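Local coordinates for protein chitosanase (Gynuella sunshinyii YC6258, PDB 6X2Q) that probably hydrolyses chitosan and binds a glucosamine oligomer in a cleft, at residues A[35-40]-A[198-203]; A[41-46]-A[112-117]; A[52-57]-A[71-76]. All coordinates share one frame; numbering follows the deposited sequence.

Interaction 1 of 3, residues A[35-40]-A[198-203]; sequences DGRGIT and LETEDE. With GCS (2-amino-2-deoxy-beta-D-glucopyranose), chain C; GCS (2-amino-2-deoxy-beta-D-glucopyranose), chain B.
Arg37 reaches across to Thr200 in the sugar-binding cleft of this family 46 glycoside hydrolase, where the loop ahead of strand 39-41 meets the N-terminal end of helix 201-205. Among the polar contacts, Thr200 OG1, anti to its own backbone N (chi1 -160°), accepts from Arg37 NH1 at 2.9 Å and weakly from Arg37 NH2, at the edge of the guanidinium. NH1 is less surely placed, being too close to N2 of the chain C glucosamine. Within the loop, Asp35 OD1 takes the backbone N of Arg37 at 3.0 Å, from above the carboxylate plane, closing an Asx turn, while a weak salt bridge, with the same doubt over NH1, runs 3.3 Å from Asp35 OD2 to Arg37 NH1. An alanine in place of Asp35 would probably leave the guanidinium without its carboxylate partner, the Arg37 backbone N-H without its Asx-turn acceptor and the chain C amine short of an acceptor. Apolar contact is slight: Asp35 CB lies 3.6 Å from Glu203 CG. Asp35 OD2 and Glu203 OE2 are 4.3 Å apart. Gly36 passes close to Glu199 OE1, where a CB would clash. Toward the sugars, C3 of the chain C glucosamine lies over one face of the guanidinium; N2 of that sugar donates, less surely, to Asp35 OD2, and its O1 gives Glu203 OE2 a weak bond at 3.0 Å. Arg37 NE donates a weak bond to O6 of the chain B glucosamine at 3.3 Å.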
loop_
_atom_site.group_PDB
_atom_site.type_symbol
_atom_site.label_atom_id
_atom_site.label_comp_id
_atom_site.label_asym_id
_atom_site.label_seq_id
_atom_site.Cartn_x
_atom_site.Cartn_y
_atom_site.Cartn_z
ATOM N N ASP A 35 -7.476 12.582 -6.450
ATOM C CA ASP A 35 -7.441 11.263 -7.067
ATOM C C ASP A 35 -8.766 10.541 -6.894
ATOM O O ASP A 35 -8.832 9.325 -7.107
ATOM C CB ASP A 35 -6.299 10.416 -6.485
ATOM C CG ASP A 35 -6.423 10.189 -4.951
ATOM O OD1 ASP A 35 -7.309 10.797 -4.292
ATOM O OD2 ASP A 35 -5.626 9.388 -4.402
ATOM N N GLY A 36 -9.812 11.254 -6.494
ATOM C CA GLY A 36 -11.098 10.656 -6.207
ATOM C C GLY A 36 -11.231 10.012 -4.838
ATOM O O GLY A 36 -12.275 9.411 -4.551
ATOM N N ARG A 37 -10.218 10.101 -3.981
ATOM C CA ARG A 37 -10.237 9.364 -2.724
ATOM C C ARG A 37 -10.381 10.275 -1.510
ATOM O O ARG A 37 -10.407 9.782 -0.378
ATOM C CB ARG A 37 -8.973 8.496 -2.618
ATOM C CG ARG A 37 -8.879 7.426 -3.738
ATOM C CD ARG A 37 -7.850 6.313 -3.427
ATOM N NE ARG A 37 -7.802 5.293 -4.479
ATOM C CZ ARG A 37 -7.041 5.377 -5.576
ATOM N NH1 ARG A 37 -6.263 6.438 -5.760
ATOM N NH2 ARG A 37 -7.057 4.410 -6.493
ATOM N N GLY A 38 -10.498 11.584 -1.721
ATOM C CA GLY A 38 -10.649 12.511 -0.607
ATOM C C GLY A 38 -9.319 12.804 0.043
ATOM O O GLY A 38 -8.338 13.149 -0.633
ATOM N N ILE A 39 -9.279 12.669 1.363
ATOM C CA ILE A 39 -8.049 12.824 2.126
ATOM C C ILE A 39 -7.342 11.477 2.191
ATOM O O ILE A 39 -7.961 10.455 2.524
ATOM C CB ILE A 39 -8.340 13.358 3.538
ATOM C CG1 ILE A 39 -9.199 14.618 3.454
ATOM C CG2 ILE A 39 -7.032 13.609 4.296
ATOM C CD1 ILE A 39 -9.296 15.402 4.747
ATOM N N THR A 40 -6.048 11.480 1.872
ATOM C CA THR A 40 -5.173 10.322 1.994
ATOM C C THR A 40 -4.240 10.553 3.170
ATOM O O THR A 40 -3.592 11.600 3.240
ATOM C CB THR A 40 -4.358 10.112 0.709
ATOM O OG1 THR A 40 -5.237 9.704 -0.345
ATOM C CG2 THR A 40 -3.267 9.044 0.910
ATOM N N LEU A 198 -10.557 6.248 -13.985
ATOM C CA LEU A 198 -9.856 7.366 -14.595
ATOM C C LEU A 198 -9.501 8.453 -13.593
ATOM O O LEU A 198 -8.552 9.211 -13.829
ATOM C CB LEU A 198 -10.707 7.946 -15.745
ATOM C CG LEU A 198 -10.861 7.046 -16.981
ATOM C CD1 LEU A 198 -11.536 7.794 -18.139
ATOM C CD2 LEU A 198 -9.503 6.467 -17.437
ATOM N N GLU A 199 -10.214 8.533 -12.470
ATOM C CA GLU A 199 -9.876 9.519 -11.442
ATOM C C GLU A 199 -8.488 9.302 -10.841
ATOM O O GLU A 199 -7.866 10.259 -10.362
ATOM C CB GLU A 199 -10.923 9.492 -10.328
ATOM C CG GLU A 199 -12.349 9.733 -10.811
ATOM C CD GLU A 199 -13.226 10.339 -9.733
ATOM O OE1 GLU A 199 -12.754 11.275 -9.043
ATOM O OE2 GLU A 199 -14.393 9.902 -9.585
ATOM N N THR A 200 -7.987 8.065 -10.816
ATOM C CA THR A 200 -6.665 7.827 -10.236
ATOM C C THR A 200 -5.558 7.794 -11.287
ATOM O O THR A 200 -4.413 7.438 -10.959
ATOM C CB THR A 200 -6.650 6.522 -9.436
ATOM O OG1 THR A 200 -5.538 6.551 -8.531
ATOM C CG2 THR A 200 -6.511 5.309 -10.387
ATOM N N GLU A 201 -5.867 8.183 -12.533
ATOM C CA GLU A 201 -4.921 7.979 -13.630
ATOM C C GLU A 201 -3.656 8.805 -13.447
ATOM O O GLU A 201 -2.545 8.280 -13.549
ATOM C CB GLU A 201 -5.564 8.312 -14.973
ATOM C CG GLU A 201 -4.588 8.091 -16.141
ATOM C CD GLU A 201 -5.193 8.439 -17.473
ATOM O OE1 GLU A 201 -6.440 8.396 -17.573
ATOM O OE2 GLU A 201 -4.418 8.752 -18.406
ATOM N N ASP A 202 -3.805 10.113 -13.245
ATOM C CA ASP A 202 -2.636 10.964 -13.034
ATOM C C ASP A 202 -1.817 10.493 -11.838
ATOM O O ASP A 202 -0.588 10.386 -11.919
ATOM C CB ASP A 202 -3.067 12.419 -12.818
ATOM C CG ASP A 202 -3.608 13.075 -14.075
ATOM O OD1 ASP A 202 -4.370 14.062 -13.922
ATOM O OD2 ASP A 202 -3.262 12.621 -15.198
ATOM N N GLU A 203 -2.482 10.259 -10.698
ATOM C CA GLU A 203 -1.785 9.788 -9.503
ATOM C C GLU A 203 -1.005 8.516 -9.798
ATOM O O GLU A 203 0.200 8.432 -9.543
ATOM C CB GLU A 203 -2.790 9.539 -8.377
ATOM C CG GLU A 203 -2.848 10.617 -7.332
ATOM C CD GLU A 203 -1.611 10.662 -6.459
ATOM O OE1 GLU A 203 -0.788 11.586 -6.640
ATOM O OE2 GLU A 203 -1.465 9.779 -5.586
HETATM C C1 GCS C . -3.023 6.967 -2.881
HETATM C C2 GCS C . -3.333 6.175 -4.268
HETATM C C3 GCS C . -4.116 4.895 -3.688
HETATM C C4 GCS C . -3.588 4.231 -2.369
HETATM C C5 GCS C . -2.864 4.947 -1.217
HETATM C C6 GCS C . -1.981 4.141 -0.796
HETATM N N2 GCS C . -4.031 6.880 -5.185
HETATM O O1 GCS C . -2.215 7.973 -3.341
HETATM O O3 GCS C . -3.779 3.908 -4.684
HETATM O O5 GCS C . -2.450 6.216 -1.871
HETATM O O6 GCS C . -0.915 4.841 -0.131
HETATM C C1 GCS B . -5.704 2.808 -1.437
HETATM C C2 GCS B . -6.691 2.628 -0.302
HETATM C C3 GCS B . -7.335 1.277 -0.424
HETATM C C4 GCS B . -8.063 1.118 -1.749
HETATM C C5 GCS B . -7.110 1.688 -2.805
HETATM C C6 GCS B . -7.637 1.784 -4.210
HETATM N N2 GCS B . -6.146 2.834 0.990
HETATM O O1 GCS B . -4.992 4.042 -1.506
HETATM O O3 GCS B . -8.233 1.192 0.609
HETATM O O4 GCS B . -8.692 0.131 -1.793
HETATM O O5 GCS B . -6.587 2.950 -2.479
HETATM O O6 GCS B . -8.964 2.189 -4.269
#

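Interaction 2 of 3, residues A[41-46]-A[112-117]; sequences AGRAGF and DVVDEL. With GCS (2-amino-2-deoxy-beta-D-glucopyranose), chain C.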
loop_
_atom_site.group_PDB
_atom_site.type_symbol
_atom_site.label_atom_id
_atom_site.label_comp_id
_atom_site.label_asym_id
_atom_site.label_seq_id
_atom_site.Cartn_x
_atom_site.Cartn_y
_atom_site.Cartn_z
ATOM N N ALA A 41 -4.156 9.580 4.082
ATOM C CA ALA A 41 -3.437 9.810 5.331
ATOM C C ALA A 41 -2.735 8.548 5.820
ATOM O O ALA A 41 -3.147 7.421 5.517
ATOM C CB ALA A 41 -4.380 10.326 6.436
ATOM N N GLY A 42 -1.670 8.762 6.596
ATOM C CA GLY A 42 -1.053 7.701 7.364
ATOM C C GLY A 42 0.041 6.964 6.626
ATOM O O GLY A 42 0.425 7.279 5.498
ATOM N N ARG A 43 0.548 5.935 7.299
ATOM C CA ARG A 43 1.687 5.191 6.783
ATOM C C ARG A 43 1.319 4.336 5.584
ATOM O O ARG A 43 2.201 3.983 4.799
ATOM C CB ARG A 43 2.274 4.308 7.883
ATOM C CG ARG A 43 1.250 3.389 8.515
ATOM C CD ARG A 43 1.923 2.321 9.373
ATOM N NE ARG A 43 2.708 1.413 8.550
ATOM C CZ ARG A 43 3.260 0.297 8.991
ATOM N NH1 ARG A 43 3.112 -0.047 10.266
ATOM N NH2 ARG A 43 3.959 -0.471 8.150
ATOM N N ALA A 44 0.043 3.982 5.434
ATOM C CA ALA A 44 -0.402 3.189 4.296
ATOM C C ALA A 44 -1.348 3.957 3.382
ATOM O O ALA A 44 -1.992 3.348 2.521
ATOM C CB ALA A 44 -1.081 1.907 4.772
ATOM N N GLY A 45 -1.460 5.265 3.545
ATOM C CA GLY A 45 -2.351 6.013 2.679
ATOM C C GLY A 45 -3.806 5.641 2.899
ATOM O O GLY A 45 -4.531 5.336 1.941
ATOM N N PHE A 46 -4.235 5.616 4.163
ATOM C CA PHE A 46 -5.654 5.467 4.434
ATOM C C PHE A 46 -6.400 6.653 3.818
ATOM O O PHE A 46 -5.849 7.745 3.659
ATOM C CB PHE A 46 -5.921 5.372 5.944
ATOM C CG PHE A 46 -4.938 4.499 6.698
ATOM C CD1 PHE A 46 -5.047 3.110 6.670
ATOM C CD2 PHE A 46 -3.920 5.072 7.457
ATOM C CE1 PHE A 46 -4.146 2.304 7.381
ATOM C CE2 PHE A 46 -3.004 4.278 8.175
ATOM C CZ PHE A 46 -3.125 2.893 8.148
ATOM N N ASP A 112 -1.845 -1.781 13.303
ATOM C CA ASP A 112 -2.773 -2.902 13.367
ATOM C C ASP A 112 -3.637 -2.957 12.116
ATOM O O ASP A 112 -3.844 -4.029 11.540
ATOM C CB ASP A 112 -3.655 -2.801 14.621
ATOM C CG ASP A 112 -2.866 -2.956 15.937
ATOM O OD1 ASP A 112 -1.699 -3.414 15.915
ATOM O OD2 ASP A 112 -3.440 -2.621 17.008
ATOM N N VAL A 113 -4.154 -1.810 11.682
ATOM C CA VAL A 113 -4.977 -1.794 10.477
ATOM C C VAL A 113 -4.164 -2.220 9.262
ATOM O O VAL A 113 -4.623 -3.044 8.460
ATOM C CB VAL A 113 -5.615 -0.413 10.280
ATOM C CG1 VAL A 113 -6.318 -0.364 8.958
ATOM C CG2 VAL A 113 -6.573 -0.120 11.418
ATOM N N VAL A 114 -2.949 -1.680 9.116
ATOM C CA VAL A 114 -2.077 -2.125 8.036
ATOM C C VAL A 114 -1.933 -3.635 8.062
ATOM O O VAL A 114 -2.113 -4.310 7.041
ATOM C CB VAL A 114 -0.702 -1.446 8.124
ATOM C CG1 VAL A 114 0.255 -2.100 7.133
ATOM C CG2 VAL A 114 -0.824 0.034 7.810
ATOM N N ASP A 115 -1.644 -4.191 9.248
ATOM C CA ASP A 115 -1.494 -5.638 9.358
ATOM C C ASP A 115 -2.781 -6.363 8.979
ATOM O O ASP A 115 -2.743 -7.366 8.249
ATOM C CB ASP A 115 -1.069 -6.025 10.778
ATOM C CG ASP A 115 -0.502 -7.438 10.839
ATOM O OD1 ASP A 115 0.604 -7.663 10.284
ATOM O OD2 ASP A 115 -1.184 -8.324 11.403
ATOM N N GLU A 116 -3.931 -5.873 9.466
ATOM C CA GLU A 116 -5.199 -6.544 9.192
ATOM C C GLU A 116 -5.630 -6.386 7.734
ATOM O O GLU A 116 -6.109 -7.347 7.120
ATOM C CB GLU A 116 -6.296 -6.013 10.123
ATOM C CG GLU A 116 -7.614 -6.800 10.032
ATOM C CD GLU A 116 -8.898 -5.939 10.132
ATOM O OE1 GLU A 116 -9.945 -6.494 10.544
ATOM O OE2 GLU A 116 -8.874 -4.733 9.780
ATOM N N LEU A 117 -5.517 -5.180 7.168
ATOM C CA LEU A 117 -6.048 -5.010 5.817
ATOM C C LEU A 117 -5.048 -5.398 4.727
ATOM O O LEU A 117 -5.450 -5.905 3.672
ATOM C CB LEU A 117 -6.501 -3.561 5.591
ATOM C CG LEU A 117 -7.708 -3.024 6.367
ATOM C CD1 LEU A 117 -7.988 -1.606 5.933
ATOM C CD2 LEU A 117 -8.963 -3.894 6.194
HETATM C C1 GCS C . -3.023 6.967 -2.881
HETATM C C2 GCS C . -3.333 6.175 -4.268
HETATM C C3 GCS C . -4.116 4.895 -3.688
HETATM C C4 GCS C . -3.588 4.231 -2.369
HETATM C C5 GCS C . -2.864 4.947 -1.217
HETATM C C6 GCS C . -1.981 4.141 -0.796
HETATM N N2 GCS C . -4.031 6.880 -5.185
HETATM O O1 GCS C . -2.215 7.973 -3.341
HETATM O O3 GCS C . -3.779 3.908 -4.684
HETATM O O5 GCS C . -2.450 6.216 -1.871
HETATM O O6 GCS C . -0.915 4.841 -0.131
#
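Val113 is the first residue of 112-117 to touch the hairpin, and its CG1 lies 3.8 Å from Phe46 CE1, at the far end of the phenylalanine ring. This methyl is anti to the valine's backbone N (chi1 173°) and approaches the ring obliquely. Val114, next in line, does most of the work: its CG2 methyl sits 3.6 Å from Ala44 CB and 3.7 Å from Phe46 CZ, and also lies against the aliphatic part of Arg43, 3.9 Å from CD. One methyl therefore fits among three side chains of a beta hairpin, in which strands 39-41 and 46-47 are joined by a loop holding a type I turn from Gly42 to Gly45. Phe46 and Val114 cross at about a right angle. The other methyl of Val114, CG1, stands over one face of the Arg43 guanidinium, offset toward its rim. That charged group has its main polar partner just before this helical segment, in a salt bridge from NH1 to Asp111. Tyr141 of helix 134-147 touches both Arg43 and Val114. One turn after Val113, Leu117 touches Asp52 and Glu55 of helix 52-63. On the sugar side of the hairpin, Ala44 O accepts a weak hydrogen bond from O6 of the chain C glucosamine at 3.2 Å.

Interaction 3 of 3, residues A[52-57]-A[71-76]; sequences DMLEVI and PFLPRL. With GCS (2-amino-2-deoxy-beta-D-glucopyranose), chain B.
Leu76 is the bump that fills the main hollow here, pushed between Met53, Leu54 and Ile57 on the facing side of helix 52-63. Its CD1 methyl meets Ile57 CD1 tip to tip at 3.5 Å, the two side chains crossing at about a right angle. The other branch, CD2, goes to the sulfur of Met53, with SD at 4.1 Å, and lower on the side chain Leu76 CB is touched by Leu54 CD1 at 3.9 Å. Met53, Leu54 and Ile57 lie on one side of their helix within about one turn, so the packing is helix against helix, between helix 52-63 and helix 73-82. Leu73, three residues before Leu76, supplies a second bump: its CD2 settles between Ile57 CG2 at 3.8 Å and Leu54 CD1 at 3.9 Å. Leu54 CD1 is in turn lodged between Leu73 and Leu76; with CG anti to the backbone N (chi1 171°), Leu54 brings CD1 up against both leucines. No hydrogen bond spans the two segments. Leu90 also touches Leu76, and Leu69 touches Ile57. At the start of helix 52-63, Asp52 OD1 accepts from N2 of the chain B glucosamine at 2.8 Å.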
loop_
_atom_site.group_PDB
_atom_site.type_symbol
_atom_site.label_atom_id
_atom_site.label_comp_id
_atom_site.label_asym_id
_atom_site.label_seq_id
_atom_site.Cartn_x
_atom_site.Cartn_y
_atom_site.Cartn_z
ATOM N N ASP A 52 -10.818 3.010 4.976
ATOM C CA ASP A 52 -9.707 2.575 5.857
ATOM C C ASP A 52 -9.348 3.709 6.808
ATOM O O ASP A 52 -8.948 3.425 7.903
ATOM C CB ASP A 52 -8.581 1.854 5.103
ATOM C CG ASP A 52 -7.893 2.671 4.041
ATOM O OD1 ASP A 52 -6.760 2.371 3.727
ATOM O OD2 ASP A 52 -8.507 3.592 3.563
ATOM N N MET A 53 -9.584 4.950 6.405
ATOM C CA MET A 53 -9.366 6.085 7.328
ATOM C C MET A 53 -10.405 5.989 8.452
ATOM O O MET A 53 -10.060 6.237 9.582
ATOM C CB MET A 53 -9.490 7.426 6.618
ATOM C CG MET A 53 -9.652 8.563 7.560
ATOM S SD MET A 53 -9.664 10.142 6.762
ATOM C CE MET A 53 -7.970 10.281 6.248
ATOM N N LEU A 54 -11.620 5.584 8.113
ATOM C CA LEU A 54 -12.716 5.419 9.084
ATOM C C LEU A 54 -12.353 4.329 10.090
ATOM O O LEU A 54 -12.519 4.566 11.245
ATOM C CB LEU A 54 -14.008 5.068 8.352
ATOM C CG LEU A 54 -15.152 4.661 9.270
ATOM C CD1 LEU A 54 -15.669 5.854 10.040
ATOM C CD2 LEU A 54 -16.273 4.010 8.512
ATOM N N GLU A 55 -11.867 3.188 9.629
ATOM C CA GLU A 55 -11.543 2.119 10.554
ATOM C C GLU A 55 -10.481 2.554 11.558
ATOM O O GLU A 55 -10.589 2.242 12.748
ATOM C CB GLU A 55 -11.095 0.882 9.797
ATOM C CG GLU A 55 -10.964 -0.285 10.721
ATOM C CD GLU A 55 -10.304 -1.460 10.073
ATOM O OE1 GLU A 55 -9.941 -2.397 10.810
ATOM O OE2 GLU A 55 -10.148 -1.444 8.835
ATOM N N VAL A 56 -9.462 3.291 11.105
ATOM C CA VAL A 56 -8.416 3.745 12.016
ATOM C C VAL A 56 -9.022 4.609 13.120
ATOM O O VAL A 56 -8.798 4.378 14.320
ATOM C CB VAL A 56 -7.321 4.499 11.238
ATOM C CG1 VAL A 56 -6.371 5.203 12.184
ATOM C CG2 VAL A 56 -6.546 3.548 10.304
ATOM N N ILE A 57 -9.826 5.603 12.732
ATOM C CA ILE A 57 -10.368 6.527 13.717
ATOM C C ILE A 57 -11.369 5.816 14.611
ATOM O O ILE A 57 -11.372 6.021 15.827
ATOM C CB ILE A 57 -10.953 7.768 13.014
ATOM C CG1 ILE A 57 -9.802 8.553 12.376
ATOM C CG2 ILE A 57 -11.753 8.682 13.989
ATOM C CD1 ILE A 57 -10.228 9.635 11.392
ATOM N N PRO A 71 -15.134 14.155 16.107
ATOM C CA PRO A 71 -16.213 14.893 15.423
ATOM C C PRO A 71 -16.372 14.529 13.948
ATOM O O PRO A 71 -17.422 14.811 13.361
ATOM C CB PRO A 71 -15.796 16.362 15.598
ATOM C CG PRO A 71 -14.939 16.365 16.809
ATOM C CD PRO A 71 -14.169 15.087 16.721
ATOM N N PHE A 72 -15.376 13.898 13.330
ATOM C CA PHE A 72 -15.479 13.549 11.921
ATOM C C PHE A 72 -16.134 12.197 11.686
ATOM O O PHE A 72 -16.430 11.871 10.539
ATOM C CB PHE A 72 -14.096 13.601 11.282
ATOM C CG PHE A 72 -13.449 14.962 11.368
ATOM C CD1 PHE A 72 -13.800 15.978 10.474
ATOM C CD2 PHE A 72 -12.511 15.242 12.353
ATOM C CE1 PHE A 72 -13.209 17.251 10.549
ATOM C CE2 PHE A 72 -11.910 16.511 12.439
ATOM C CZ PHE A 72 -12.263 17.519 11.533
ATOM N N LEU A 73 -16.414 11.430 12.740
ATOM C CA LEU A 73 -16.953 10.085 12.552
ATOM C C LEU A 73 -18.273 10.046 11.785
ATOM O O LEU A 73 -18.397 9.205 10.876
ATOM C CB LEU A 73 -17.082 9.395 13.913
ATOM C CG LEU A 73 -15.786 8.764 14.411
ATOM C CD1 LEU A 73 -15.998 8.195 15.809
ATOM C CD2 LEU A 73 -15.364 7.679 13.440
ATOM N N PRO A 74 -19.276 10.878 12.083
ATOM C CA PRO A 74 -20.471 10.901 11.215
ATOM C C PRO A 74 -20.158 11.146 9.746
ATOM O O PRO A 74 -20.636 10.404 8.880
ATOM C CB PRO A 74 -21.311 12.036 11.824
ATOM C CG PRO A 74 -20.909 12.056 13.252
ATOM C CD PRO A 74 -19.429 11.793 13.228
ATOM N N ARG A 75 -19.355 12.167 9.442
ATOM C CA ARG A 75 -19.064 12.497 8.053
ATOM C C ARG A 75 -18.284 11.377 7.366
ATOM O O ARG A 75 -18.652 10.926 6.272
ATOM C CB ARG A 75 -18.296 13.819 7.992
ATOM C CG ARG A 75 -18.226 14.440 6.600
ATOM C CD ARG A 75 -19.506 14.195 5.797
ATOM N NE ARG A 75 -19.356 14.687 4.429
ATOM C CZ ARG A 75 -20.072 14.270 3.388
ATOM N NH1 ARG A 75 -21.017 13.344 3.538
ATOM N NH2 ARG A 75 -19.835 14.787 2.195
ATOM N N LEU A 76 -17.197 10.918 8.000
ATOM C CA LEU A 76 -16.441 9.775 7.489
ATOM C C LEU A 76 -17.341 8.568 7.267
ATOM O O LEU A 76 -17.218 7.872 6.253
ATOM C CB LEU A 76 -15.314 9.430 8.457
ATOM C CG LEU A 76 -14.301 10.555 8.643
ATOM C CD1 LEU A 76 -13.252 10.140 9.666
ATOM C CD2 LEU A 76 -13.657 10.954 7.328
HETATM C C1 GCS B . -5.704 2.808 -1.437
HETATM C C2 GCS B . -6.691 2.628 -0.302
HETATM C C3 GCS B . -7.335 1.277 -0.424
HETATM C C4 GCS B . -8.063 1.118 -1.749
HETATM C C5 GCS B . -7.110 1.688 -2.805
HETATM C C6 GCS B . -7.637 1.784 -4.210
HETATM N N2 GCS B . -6.146 2.834 0.990
HETATM O O1 GCS B . -4.992 4.042 -1.506
HETATM O O3 GCS B . -8.233 1.192 0.609
HETATM O O4 GCS B . -8.692 0.131 -1.793
HETATM O O5 GCS B . -6.587 2.950 -2.479
HETATM O O6 GCS B . -8.964 2.189 -4.269
#

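The contacts are nested along the chain: interaction 3 lies inside the loop closed by interaction 2, and interaction 2 inside that of interaction 1. The centres of interactions 2 and 3 are about 14 Å apart, those of interactions 1 and 2 about 17 Å, and those of interactions 1 and 3 about 19 Å. Strand 39-41 ties interaction 1 to interaction 2, with Thr40 CG2 packed on Gly45 CA, and Met53 CE touches both Ile39 O and Ala41 CB. Leu117 CD1 meets Asp52 CB, joining helices 104-129 and 52-63. Interactions 1 and 2 share the chain C glucosamine, interactions 1 and 3 the chain B one: loops flanking strand 39-41 and helix ends at Asp52 and Glu203 line one sugar-binding cleft.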